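Local coordinates for toluene, o-xylene monooxygenase oxygenase subunit (Pseudomonas stutzeri, PDB 2INC), which probably acts as a largely helical subunit of the oxygenase component that hydroxylates toluene, o-xylene and related aromatic compounds, at residues F56-K61 / W206-A211; D63-F68 / I138-T143; G131-H136 / Y150-H155; R196-K201 / P287-A292. One frame throughout, in Å; residues are numbered along the deposited sequence.

Interaction 1: residues F56-K61 / W206-A211; sequences FDSPLK and WDWGEA
S58 meets D207 where a loop packs against the start of helix 208-237, and D207 is the N-cap of that helix. The polar grip is centred on D207 OD2. S58 OG donates to D207 OD2 at 2.8 Å, meeting the syn lone pair of that oxygen. The backbone N of E210 reaches D207 OD2 on the anti side, 3.1 Å away and fairly straight at 165°, and the N of G209 adds a weak, bent bond. Within the loop, S58 OG, anti to its backbone N (chi1 179°), receives a weak bond from L60 N.

Packing is tight on the buried side. The side chain of L60 crosses W208 at about a right angle, its CD2 lying 3.7 Å from CH2 of the indole, and S58 CB presses near the other end of the ring, at CD1. G209 faces both residues; a CB there would come too close to L60 CB and S58 OG, so glycine lets the loop lie near the helix. Further residues close in from helix 241-268 and helix 274-299, L264 on W208 and L278 on L60.

The other flank is looser. P59 is exposed and meets D207 tip to tip, CD to OD1 at 3.6 Å, and E210 turns its carboxylate to K284 and W285 instead of the loop.

One water links the W208 indole to the loop backbone: lying in the ring plane at its edge, it accepts from W208 NE1 at 3.1 Å and donates to L60 O at 2.6 Å.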
# COMPACT_ATOMS: atom_id res chain seq x y z
N PHE B 56 -26.79 -30.82 -8.65
CA PHE B 56 -26.58 -32.17 -8.11
C PHE B 56 -26.87 -33.30 -9.09
O PHE B 56 -26.09 -34.25 -9.15
CB PHE B 56 -27.32 -32.39 -6.76
CG PHE B 56 -26.86 -31.44 -5.70
CD1 PHE B 56 -25.52 -31.33 -5.40
CD2 PHE B 56 -27.76 -30.61 -5.05
CE1 PHE B 56 -25.06 -30.42 -4.44
CE2 PHE B 56 -27.31 -29.66 -4.08
CZ PHE B 56 -25.96 -29.59 -3.76
N ASP B 57 -27.91 -33.15 -9.89
CA ASP B 57 -28.29 -34.24 -10.82
C ASP B 57 -27.64 -34.22 -12.20
O ASP B 57 -28.06 -34.99 -13.10
CB ASP B 57 -29.78 -34.29 -10.99
CG ASP B 57 -30.47 -34.73 -9.73
OD1 ASP B 57 -29.79 -35.22 -8.77
OD2 ASP B 57 -31.71 -34.55 -9.68
N SER B 58 -26.63 -33.36 -12.38
CA SER B 58 -25.99 -33.26 -13.69
C SER B 58 -25.36 -34.62 -14.00
O SER B 58 -24.77 -35.24 -13.11
CB SER B 58 -24.91 -32.19 -13.69
OG SER B 58 -24.29 -32.11 -14.97
N PRO B 59 -25.49 -35.08 -15.26
CA PRO B 59 -24.76 -36.30 -15.67
C PRO B 59 -23.25 -36.18 -15.68
O PRO B 59 -22.55 -37.21 -15.75
CB PRO B 59 -25.27 -36.57 -17.10
CG PRO B 59 -25.87 -35.27 -17.55
CD PRO B 59 -26.36 -34.55 -16.33
N LEU B 60 -22.72 -34.95 -15.67
CA LEU B 60 -21.27 -34.76 -15.52
C LEU B 60 -20.87 -34.94 -14.05
O LEU B 60 -21.17 -34.09 -13.21
CB LEU B 60 -20.87 -33.37 -16.01
CG LEU B 60 -19.37 -33.13 -16.15
CD1 LEU B 60 -18.81 -33.94 -17.34
CD2 LEU B 60 -19.10 -31.61 -16.39
N LYS B 61 -20.15 -36.01 -13.74
CA LYS B 61 -20.01 -36.44 -12.35
C LYS B 61 -18.58 -36.47 -11.87
O LYS B 61 -17.69 -36.75 -12.64
CB LYS B 61 -20.67 -37.80 -12.13
CG LYS B 61 -22.18 -37.72 -12.10
CD LYS B 61 -22.75 -39.11 -12.15
CE LYS B 61 -24.14 -39.09 -12.72
NZ LYS B 61 -24.66 -40.48 -12.77
N TRP B 206 -29.66 -25.14 -18.40
CA TRP B 206 -29.48 -24.81 -16.98
C TRP B 206 -28.58 -25.78 -16.21
O TRP B 206 -28.05 -25.44 -15.14
CB TRP B 206 -30.82 -24.68 -16.25
CG TRP B 206 -31.82 -23.83 -16.89
CD1 TRP B 206 -33.07 -24.21 -17.30
CD2 TRP B 206 -31.74 -22.41 -17.13
NE1 TRP B 206 -33.77 -23.13 -17.79
CE2 TRP B 206 -32.97 -22.01 -17.70
CE3 TRP B 206 -30.74 -21.44 -16.90
CZ2 TRP B 206 -33.23 -20.70 -18.07
CZ3 TRP B 206 -30.98 -20.15 -17.25
CH2 TRP B 206 -32.24 -19.77 -17.84
N ASP B 207 -28.41 -26.98 -16.75
CA ASP B 207 -27.55 -27.96 -16.14
C ASP B 207 -26.14 -27.40 -16.13
O ASP B 207 -25.68 -26.91 -17.15
CB ASP B 207 -27.61 -29.21 -16.96
CG ASP B 207 -26.76 -30.30 -16.40
OD1 ASP B 207 -27.33 -31.18 -15.73
OD2 ASP B 207 -25.54 -30.25 -16.57
N TRP B 208 -25.44 -27.47 -14.99
CA TRP B 208 -24.16 -26.77 -14.93
C TRP B 208 -23.19 -27.27 -15.99
O TRP B 208 -22.47 -26.45 -16.63
CB TRP B 208 -23.55 -26.79 -13.52
CG TRP B 208 -22.74 -28.02 -13.16
CD1 TRP B 208 -23.20 -29.14 -12.59
CD2 TRP B 208 -21.35 -28.23 -13.41
NE1 TRP B 208 -22.16 -30.05 -12.42
CE2 TRP B 208 -21.02 -29.50 -12.93
CE3 TRP B 208 -20.34 -27.43 -13.97
CZ2 TRP B 208 -19.72 -30.01 -12.97
CZ3 TRP B 208 -19.03 -27.94 -14.05
CH2 TRP B 208 -18.75 -29.23 -13.57
N GLY B 209 -23.17 -28.60 -16.18
CA GLY B 209 -22.20 -29.22 -17.12
C GLY B 209 -22.57 -28.91 -18.56
O GLY B 209 -21.72 -28.66 -19.40
N GLU B 210 -23.86 -28.93 -18.86
CA GLU B 210 -24.29 -28.47 -20.19
C GLU B 210 -23.99 -27.01 -20.44
O GLU B 210 -23.63 -26.62 -21.58
CB GLU B 210 -25.77 -28.71 -20.43
CG GLU B 210 -26.00 -28.69 -21.94
CD GLU B 210 -27.41 -29.02 -22.37
OE1 GLU B 210 -28.29 -29.21 -21.49
OE2 GLU B 210 -27.62 -29.11 -23.60
N ALA B 211 -24.18 -26.18 -19.41
CA ALA B 211 -23.91 -24.73 -19.53
C ALA B 211 -22.47 -24.48 -19.82
O ALA B 211 -22.13 -23.71 -20.73
CB ALA B 211 -24.35 -23.97 -18.24
O HOH W 1 -21.97 -32.80 -11.07

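Interaction 2: residues D63-F68 / I138-T143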
# COMPACT_ATOMS: atom_id res chain seq x y z
N ASP B 63 -16.49 -37.19 -7.72
CA ASP B 63 -16.78 -37.31 -6.28
C ASP B 63 -16.17 -36.18 -5.49
O ASP B 63 -16.46 -36.04 -4.32
CB ASP B 63 -16.24 -38.60 -5.64
CG ASP B 63 -16.72 -39.86 -6.30
OD1 ASP B 63 -16.02 -40.90 -6.14
OD2 ASP B 63 -17.79 -39.86 -6.96
N ASP B 64 -15.26 -35.41 -6.09
CA ASP B 64 -14.63 -34.28 -5.38
C ASP B 64 -14.38 -33.09 -6.29
O ASP B 64 -13.24 -32.80 -6.62
CB ASP B 64 -13.31 -34.72 -4.78
CG ASP B 64 -12.79 -33.71 -3.75
OD1 ASP B 64 -13.56 -32.82 -3.27
OD2 ASP B 64 -11.60 -33.84 -3.40
N TRP B 65 -15.43 -32.37 -6.67
CA TRP B 65 -15.23 -31.23 -7.57
C TRP B 65 -14.42 -30.14 -6.90
O TRP B 65 -13.81 -29.30 -7.58
CB TRP B 65 -16.57 -30.64 -7.99
CG TRP B 65 -17.31 -31.44 -9.05
CD1 TRP B 65 -18.55 -32.00 -8.94
CD2 TRP B 65 -16.86 -31.72 -10.39
NE1 TRP B 65 -18.90 -32.63 -10.12
CE2 TRP B 65 -17.89 -32.46 -11.03
CE3 TRP B 65 -15.68 -31.42 -11.10
CZ2 TRP B 65 -17.78 -32.92 -12.33
CZ3 TRP B 65 -15.58 -31.89 -12.43
CH2 TRP B 65 -16.63 -32.64 -13.01
N ASN B 66 -14.40 -30.13 -5.57
CA ASN B 66 -13.50 -29.21 -4.85
C ASN B 66 -12.00 -29.35 -5.08
O ASN B 66 -11.27 -28.40 -4.79
CB ASN B 66 -13.77 -29.15 -3.34
CG ASN B 66 -15.00 -28.24 -2.97
OD1 ASN B 66 -15.12 -27.07 -3.36
ND2 ASN B 66 -15.87 -28.80 -2.18
N ALA B 67 -11.56 -30.51 -5.60
CA ALA B 67 -10.18 -30.70 -6.01
C ALA B 67 -9.76 -29.86 -7.23
O ALA B 67 -8.58 -29.73 -7.51
CB ALA B 67 -9.86 -32.17 -6.26
N PHE B 68 -10.71 -29.29 -7.95
CA PHE B 68 -10.36 -28.52 -9.13
C PHE B 68 -9.50 -27.31 -8.79
O PHE B 68 -9.75 -26.61 -7.80
CB PHE B 68 -11.64 -28.02 -9.86
CG PHE B 68 -11.33 -27.15 -11.06
CD1 PHE B 68 -10.81 -27.72 -12.23
CD2 PHE B 68 -11.51 -25.75 -11.02
CE1 PHE B 68 -10.46 -26.91 -13.35
CE2 PHE B 68 -11.20 -24.95 -12.13
CZ PHE B 68 -10.69 -25.51 -13.28
N ILE B 138 -24.14 -21.83 -10.57
CA ILE B 138 -24.60 -23.25 -10.50
C ILE B 138 -23.42 -24.25 -10.45
O ILE B 138 -23.65 -25.45 -10.23
CB ILE B 138 -25.55 -23.51 -11.70
CG1 ILE B 138 -26.48 -24.73 -11.55
CG2 ILE B 138 -24.74 -23.56 -13.01
CD1 ILE B 138 -27.49 -24.67 -10.36
N ALA B 139 -22.19 -23.80 -10.63
CA ALA B 139 -21.04 -24.75 -10.54
C ALA B 139 -20.96 -25.39 -9.15
O ALA B 139 -21.28 -24.74 -8.14
CB ALA B 139 -19.70 -24.05 -10.84
N PRO B 140 -20.51 -26.67 -9.08
CA PRO B 140 -20.42 -27.34 -7.78
C PRO B 140 -19.18 -27.16 -6.86
O PRO B 140 -19.10 -27.86 -5.85
CB PRO B 140 -20.53 -28.82 -8.16
CG PRO B 140 -19.83 -28.88 -9.50
CD PRO B 140 -20.10 -27.58 -10.18
N ALA B 141 -18.23 -26.29 -7.19
CA ALA B 141 -17.02 -26.08 -6.40
C ALA B 141 -16.66 -24.61 -6.55
O ALA B 141 -16.72 -24.06 -7.66
CB ALA B 141 -15.91 -26.88 -6.92
N SER B 142 -16.21 -24.00 -5.45
CA SER B 142 -15.78 -22.60 -5.46
C SER B 142 -14.63 -22.30 -6.43
O SER B 142 -14.54 -21.19 -7.00
CB SER B 142 -15.48 -22.12 -4.03
OG SER B 142 -14.46 -22.90 -3.44
N THR B 143 -13.75 -23.25 -6.66
CA THR B 143 -12.65 -23.01 -7.59
C THR B 143 -13.15 -23.03 -9.05
O THR B 143 -12.59 -22.32 -9.89
CB THR B 143 -11.50 -24.03 -7.47
OG1 THR B 143 -12.09 -25.35 -7.44
CG2 THR B 143 -10.67 -23.78 -6.21
O HOH W 2 -16.82 -25.28 -3.06
O HOH W 3 -12.66 -25.84 -4.21
O HOH W 4 -18.79 -27.31 -3.17
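W65 and P140 make the main apolar contact, a CH-pi interaction between the 3-10 turn 65-67 and the turn that joins helix 121-138 to helix 142-172. P140 CG sits over one face of the W65 indole, 3.7 Å from the centroid of its five-membered ring and 25° off the ring normal. Beside it A141 CB packs on the tryptophan's backbone, 3.3 Å from W65 O, and also touches W65 CB. The F68 ring has T143 near its plane, with the edge atom CD2 against T143 OG1.

Direct hydrogen bonding across the contact comes down to one link: T143 OG1 donates to F68 O at 2.7 Å, from a position 46° above the carbonyl plane. The torsion that sets T143 OG1 between its backbone N and carbonyl carbon (chi1 47°) points the hydroxyl at this oxygen.

Waters supply the rest. One donates to N66 OD1 and accepts from the N of S142 at 2.8 Å, just after the N-cap position held by A141. A second donates to N66 O and OD1 and, weakly, to T143 OG1. A third donates to P140 O and takes a weak bond from N66 ND2. S142 OG is hydrogen-bonded to S25 O and L28 N.

Chemically, then, the two turns are joined by a CH-pi and apolar patch and a single direct bond, while the first turn of helix 142-172 reaches the N66 amide through water.

Interaction 3: residues G131-H136 / Y150-H155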
# COMPACT_ATOMS: atom_id res chain seq x y z
N GLY B 131 -24.00 -15.65 -19.87
CA GLY B 131 -23.67 -17.10 -19.94
C GLY B 131 -22.71 -17.52 -18.87
O GLY B 131 -22.97 -18.47 -18.11
N SER B 132 -21.58 -16.83 -18.79
CA SER B 132 -20.59 -17.20 -17.80
C SER B 132 -20.97 -16.88 -16.35
O SER B 132 -20.53 -17.58 -15.42
CB SER B 132 -19.19 -16.60 -18.16
OG SER B 132 -19.29 -15.18 -18.14
N VAL B 133 -21.85 -15.89 -16.14
CA VAL B 133 -22.23 -15.56 -14.78
C VAL B 133 -23.33 -16.56 -14.33
O VAL B 133 -23.54 -16.76 -13.14
CB VAL B 133 -22.70 -14.07 -14.63
CG1 VAL B 133 -24.10 -13.91 -14.99
CG2 VAL B 133 -22.35 -13.50 -13.22
N TYR B 134 -24.01 -17.17 -15.30
CA TYR B 134 -24.86 -18.32 -14.92
C TYR B 134 -24.02 -19.51 -14.50
O TYR B 134 -24.29 -20.11 -13.43
CB TYR B 134 -25.94 -18.66 -15.96
CG TYR B 134 -26.71 -19.86 -15.47
CD1 TYR B 134 -26.46 -21.15 -16.01
CD2 TYR B 134 -27.57 -19.75 -14.40
CE1 TYR B 134 -27.14 -22.27 -15.52
CE2 TYR B 134 -28.27 -20.90 -13.88
CZ TYR B 134 -28.02 -22.12 -14.46
OH TYR B 134 -28.69 -23.24 -13.94
N ILE B 135 -22.95 -19.82 -15.22
CA ILE B 135 -22.04 -20.93 -14.76
C ILE B 135 -21.56 -20.68 -13.33
O ILE B 135 -21.56 -21.60 -12.48
CB ILE B 135 -20.87 -21.12 -15.75
CG1 ILE B 135 -21.49 -21.54 -17.09
CG2 ILE B 135 -19.77 -22.14 -15.23
CD1 ILE B 135 -20.58 -21.53 -18.38
N HIS B 136 -21.14 -19.45 -13.05
CA HIS B 136 -20.73 -19.05 -11.71
C HIS B 136 -21.65 -19.61 -10.65
O HIS B 136 -21.20 -20.24 -9.70
CB HIS B 136 -20.71 -17.51 -11.62
CG HIS B 136 -20.56 -16.97 -10.24
ND1 HIS B 136 -19.50 -16.18 -9.86
CD2 HIS B 136 -21.32 -17.13 -9.13
CE1 HIS B 136 -19.64 -15.85 -8.59
NE2 HIS B 136 -20.73 -16.42 -8.12
N TYR B 150 -14.12 -14.57 -12.96
CA TYR B 150 -13.13 -13.72 -13.67
C TYR B 150 -13.42 -13.71 -15.18
O TYR B 150 -13.21 -12.71 -15.85
CB TYR B 150 -11.69 -14.16 -13.33
CG TYR B 150 -11.48 -14.16 -11.81
CD1 TYR B 150 -10.89 -15.26 -11.18
CD2 TYR B 150 -11.95 -13.10 -11.02
CE1 TYR B 150 -10.73 -15.28 -9.79
CE2 TYR B 150 -11.83 -13.14 -9.58
CZ TYR B 150 -11.19 -14.25 -9.00
OH TYR B 150 -11.05 -14.33 -7.59
N GLU B 151 -14.02 -14.77 -15.69
CA GLU B 151 -14.36 -14.82 -17.11
C GLU B 151 -15.53 -13.87 -17.36
O GLU B 151 -15.61 -13.19 -18.37
CB GLU B 151 -14.70 -16.27 -17.48
CG GLU B 151 -15.39 -16.43 -18.87
CD GLU B 151 -15.70 -17.90 -19.20
OE1 GLU B 151 -14.90 -18.77 -18.82
OE2 GLU B 151 -16.73 -18.15 -19.87
N THR B 152 -16.45 -13.83 -16.43
CA THR B 152 -17.60 -12.89 -16.56
C THR B 152 -17.08 -11.45 -16.63
O THR B 152 -17.57 -10.63 -17.45
CB THR B 152 -18.59 -13.06 -15.40
OG1 THR B 152 -19.08 -14.42 -15.45
CG2 THR B 152 -19.79 -12.16 -15.58
N ALA B 153 -16.16 -11.13 -15.72
CA ALA B 153 -15.54 -9.80 -15.69
C ALA B 153 -14.87 -9.52 -17.03
O ALA B 153 -14.95 -8.41 -17.54
CB ALA B 153 -14.55 -9.71 -14.54
N ASP B 154 -14.14 -10.50 -17.57
CA ASP B 154 -13.57 -10.33 -18.93
C ASP B 154 -14.62 -10.08 -20.00
O ASP B 154 -14.39 -9.27 -20.90
CB ASP B 154 -12.77 -11.55 -19.34
CG ASP B 154 -11.54 -11.76 -18.46
OD1 ASP B 154 -11.04 -12.92 -18.45
OD2 ASP B 154 -11.07 -10.81 -17.77
N HIS B 155 -15.75 -10.78 -19.97
CA HIS B 155 -16.72 -10.55 -21.03
C HIS B 155 -17.28 -9.14 -20.85
O HIS B 155 -17.59 -8.48 -21.84
CB HIS B 155 -17.91 -11.54 -20.95
CG HIS B 155 -17.56 -13.00 -21.24
ND1 HIS B 155 -16.67 -13.40 -22.22
CD2 HIS B 155 -18.01 -14.13 -20.67
CE1 HIS B 155 -16.59 -14.72 -22.23
NE2 HIS B 155 -17.40 -15.19 -21.31
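S132 OG is gripped from several sides: it lies 2.8 Å from T152 OG1 across the contact and is also within bonding reach of L128 O, one turn back in its own helix; which of the two takes its proton is left open. T152 OG1 in turn bonds to A148 O. The H155 ring comes in edge first, CD2 3.0 Å from S132 OG and in the ring plane. One face of the H155 ring has E151 O 3.4 Å above it, offset toward the rim, and NE2 makes a weak bond to E151 OE2. E151 OE2 also lies 3.4 Å from S132 CB; the glutamate's other oxygen, OE1, bonds to N216. An alanine in place of H155 would probably open a gap beside S132 OG and leave E151 OE2 without its weak bond from the ring. Beside this polar pair, T152 CG2 packs on V133 CB at 3.6 Å.

The axes of the two helix segments run nearly antiparallel, at 164°, and approach to 8.4 Å. Such close antiparallel pairing of helices consecutive in sequence, 121-138 and 142-172, is typical of the helical bundles of the ferritin clan.

Interaction 4: residues R196-K201 / P287-A292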
# COMPACT_ATOMS: atom_id res chain seq x y z
N ARG B 196 -27.02 -15.50 -32.83
CA ARG B 196 -28.07 -15.14 -31.89
C ARG B 196 -28.87 -16.40 -31.50
O ARG B 196 -29.23 -16.56 -30.33
CB ARG B 196 -28.95 -14.13 -32.58
CG ARG B 196 -29.94 -13.41 -31.67
CD ARG B 196 -30.84 -12.57 -32.56
NE ARG B 196 -31.96 -12.25 -31.76
CZ ARG B 196 -33.19 -12.02 -32.14
NH1 ARG B 196 -33.59 -12.04 -33.41
NH2 ARG B 196 -34.04 -11.76 -31.16
N GLU B 197 -29.21 -17.26 -32.46
CA GLU B 197 -29.90 -18.52 -32.15
C GLU B 197 -29.06 -19.35 -31.21
O GLU B 197 -29.57 -19.84 -30.21
CB GLU B 197 -30.20 -19.32 -33.43
CG GLU B 197 -30.90 -20.67 -33.16
CD GLU B 197 -31.42 -21.37 -34.40
OE1 GLU B 197 -31.12 -20.95 -35.56
OE2 GLU B 197 -32.10 -22.39 -34.23
N LEU B 198 -27.78 -19.53 -31.55
CA LEU B 198 -26.87 -20.28 -30.70
C LEU B 198 -26.85 -19.76 -29.23
O LEU B 198 -27.12 -20.51 -28.29
CB LEU B 198 -25.47 -20.17 -31.28
CG LEU B 198 -24.38 -20.81 -30.40
CD1 LEU B 198 -24.61 -22.32 -30.04
CD2 LEU B 198 -23.02 -20.60 -31.06
N ILE B 199 -26.55 -18.48 -29.05
CA ILE B 199 -26.46 -17.94 -27.70
C ILE B 199 -27.86 -17.88 -27.02
O ILE B 199 -27.93 -18.17 -25.83
CB ILE B 199 -25.72 -16.58 -27.66
CG1 ILE B 199 -25.26 -16.26 -26.21
CG2 ILE B 199 -26.66 -15.47 -28.03
CD1 ILE B 199 -24.32 -17.35 -25.50
N GLU B 200 -28.96 -17.53 -27.70
CA GLU B 200 -30.24 -17.58 -26.98
C GLU B 200 -30.58 -18.97 -26.45
O GLU B 200 -31.08 -19.09 -25.32
CB GLU B 200 -31.41 -17.09 -27.82
CG GLU B 200 -31.32 -15.58 -28.05
CD GLU B 200 -32.47 -15.03 -28.90
OE1 GLU B 200 -33.40 -15.79 -29.29
OE2 GLU B 200 -32.43 -13.82 -29.19
N LYS B 201 -30.36 -20.01 -27.27
CA LYS B 201 -30.60 -21.38 -26.81
C LYS B 201 -29.64 -21.82 -25.72
O LYS B 201 -30.08 -22.44 -24.71
CB LYS B 201 -30.54 -22.38 -27.97
CG LYS B 201 -31.75 -22.18 -28.92
CD LYS B 201 -31.71 -23.21 -30.06
CE LYS B 201 -33.07 -23.11 -30.78
NZ LYS B 201 -33.18 -23.90 -32.09
N PRO B 287 -23.55 -28.31 -34.22
CA PRO B 287 -24.23 -27.85 -35.45
C PRO B 287 -24.74 -26.39 -35.43
O PRO B 287 -24.74 -25.72 -36.48
CB PRO B 287 -25.46 -28.78 -35.53
CG PRO B 287 -25.13 -29.94 -34.72
CD PRO B 287 -24.28 -29.44 -33.61
N LEU B 288 -25.19 -25.92 -34.27
CA LEU B 288 -25.59 -24.49 -34.12
C LEU B 288 -24.41 -23.55 -34.19
O LEU B 288 -24.55 -22.41 -34.66
CB LEU B 288 -26.31 -24.23 -32.81
CG LEU B 288 -27.79 -24.57 -32.74
CD1 LEU B 288 -28.30 -24.38 -31.31
CD2 LEU B 288 -28.59 -23.71 -33.69
N ALA B 289 -23.26 -24.01 -33.70
CA ALA B 289 -22.02 -23.25 -33.80
C ALA B 289 -21.56 -23.17 -35.27
O ALA B 289 -21.08 -22.13 -35.70
CB ALA B 289 -20.92 -23.90 -32.97
N ASP B 290 -21.69 -24.26 -36.00
CA ASP B 290 -21.46 -24.25 -37.44
C ASP B 290 -22.34 -23.24 -38.11
O ASP B 290 -21.84 -22.43 -38.86
CB ASP B 290 -21.66 -25.62 -38.05
CG ASP B 290 -20.53 -26.58 -37.69
OD1 ASP B 290 -19.47 -26.09 -37.21
OD2 ASP B 290 -20.69 -27.81 -37.89
N LYS B 291 -23.64 -23.30 -37.86
CA LYS B 291 -24.54 -22.34 -38.45
C LYS B 291 -24.07 -20.90 -38.16
O LYS B 291 -24.09 -20.05 -39.05
CB LYS B 291 -25.95 -22.53 -37.88
CG LYS B 291 -26.88 -23.43 -38.72
CD LYS B 291 -28.38 -23.35 -38.25
CE LYS B 291 -28.80 -21.92 -37.91
NZ LYS B 291 -28.95 -21.76 -36.44
N ALA B 292 -23.61 -20.66 -36.94
CA ALA B 292 -23.16 -19.33 -36.49
C ALA B 292 -22.01 -18.77 -37.29
O ALA B 292 -22.09 -17.63 -37.80
CB ALA B 292 -22.79 -19.41 -34.98
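E197 and K291 cross at about a right angle, and the glutamate tip carries the salt-bridge network of the contact. Its chain is extended beyond CG, which is anti to the backbone N (chi1 179°). E197 OE1 meets K291 NZ in a salt bridge modelled at 2.5 Å, so short that the exact length is doubtful. E197 OE2 accepts from K201 NZ at 2.8 Å on its anti lone pair, away from the other oxygen. The K291 chain bends at its last two torsions to bring NZ back to the glutamate. An alanine at E197 would probably leave the two ammonium groups, 6.4 Å apart, without the carboxylate that lies between their like charges.

Next to the charges, L288 crosses both E197 and K201 at about a right angle: its CD2 lies 3.7 Å from E197 CD, and its CD1 touches K201 CD. L198 crosses L288 obliquely, CD1 against CB at 3.8 Å, and L198 CD2 packs on A289 CA and A292 CB.

The axes of the two segments lie roughly antiparallel, 145° between their directions, and approach to 8.9 Å. Helix 208-237 closes the buried side, with T219 on L198 and V218 on A289, while E200 of helix 190-202 bonds to another protein chain.

How the interactions relate
Interactions 1 and 2 lie 12 Å apart, centre to centre, and touch: W208 packs on I138, P140 and W65, so the W208 indole bridges the two contacts, on one side of the chain's centre. Interaction 3 lies nearest the middle of the chain, 17 Å from interaction 1, and meets it through Y134 OH, probably hydrogen-bonded to W206 O. Interactions 2 and 3 share helix 142-172. Interaction 4, 20 Å from interaction 1, touches none of the others. Along the chain, interactions 2 and 3 are nested within the loop closed by interaction 1, whereas interaction 4 alternates with it, linking helix 190-202 to helix 274-299. Together they join the early loop, an inter-helix turn and later helices.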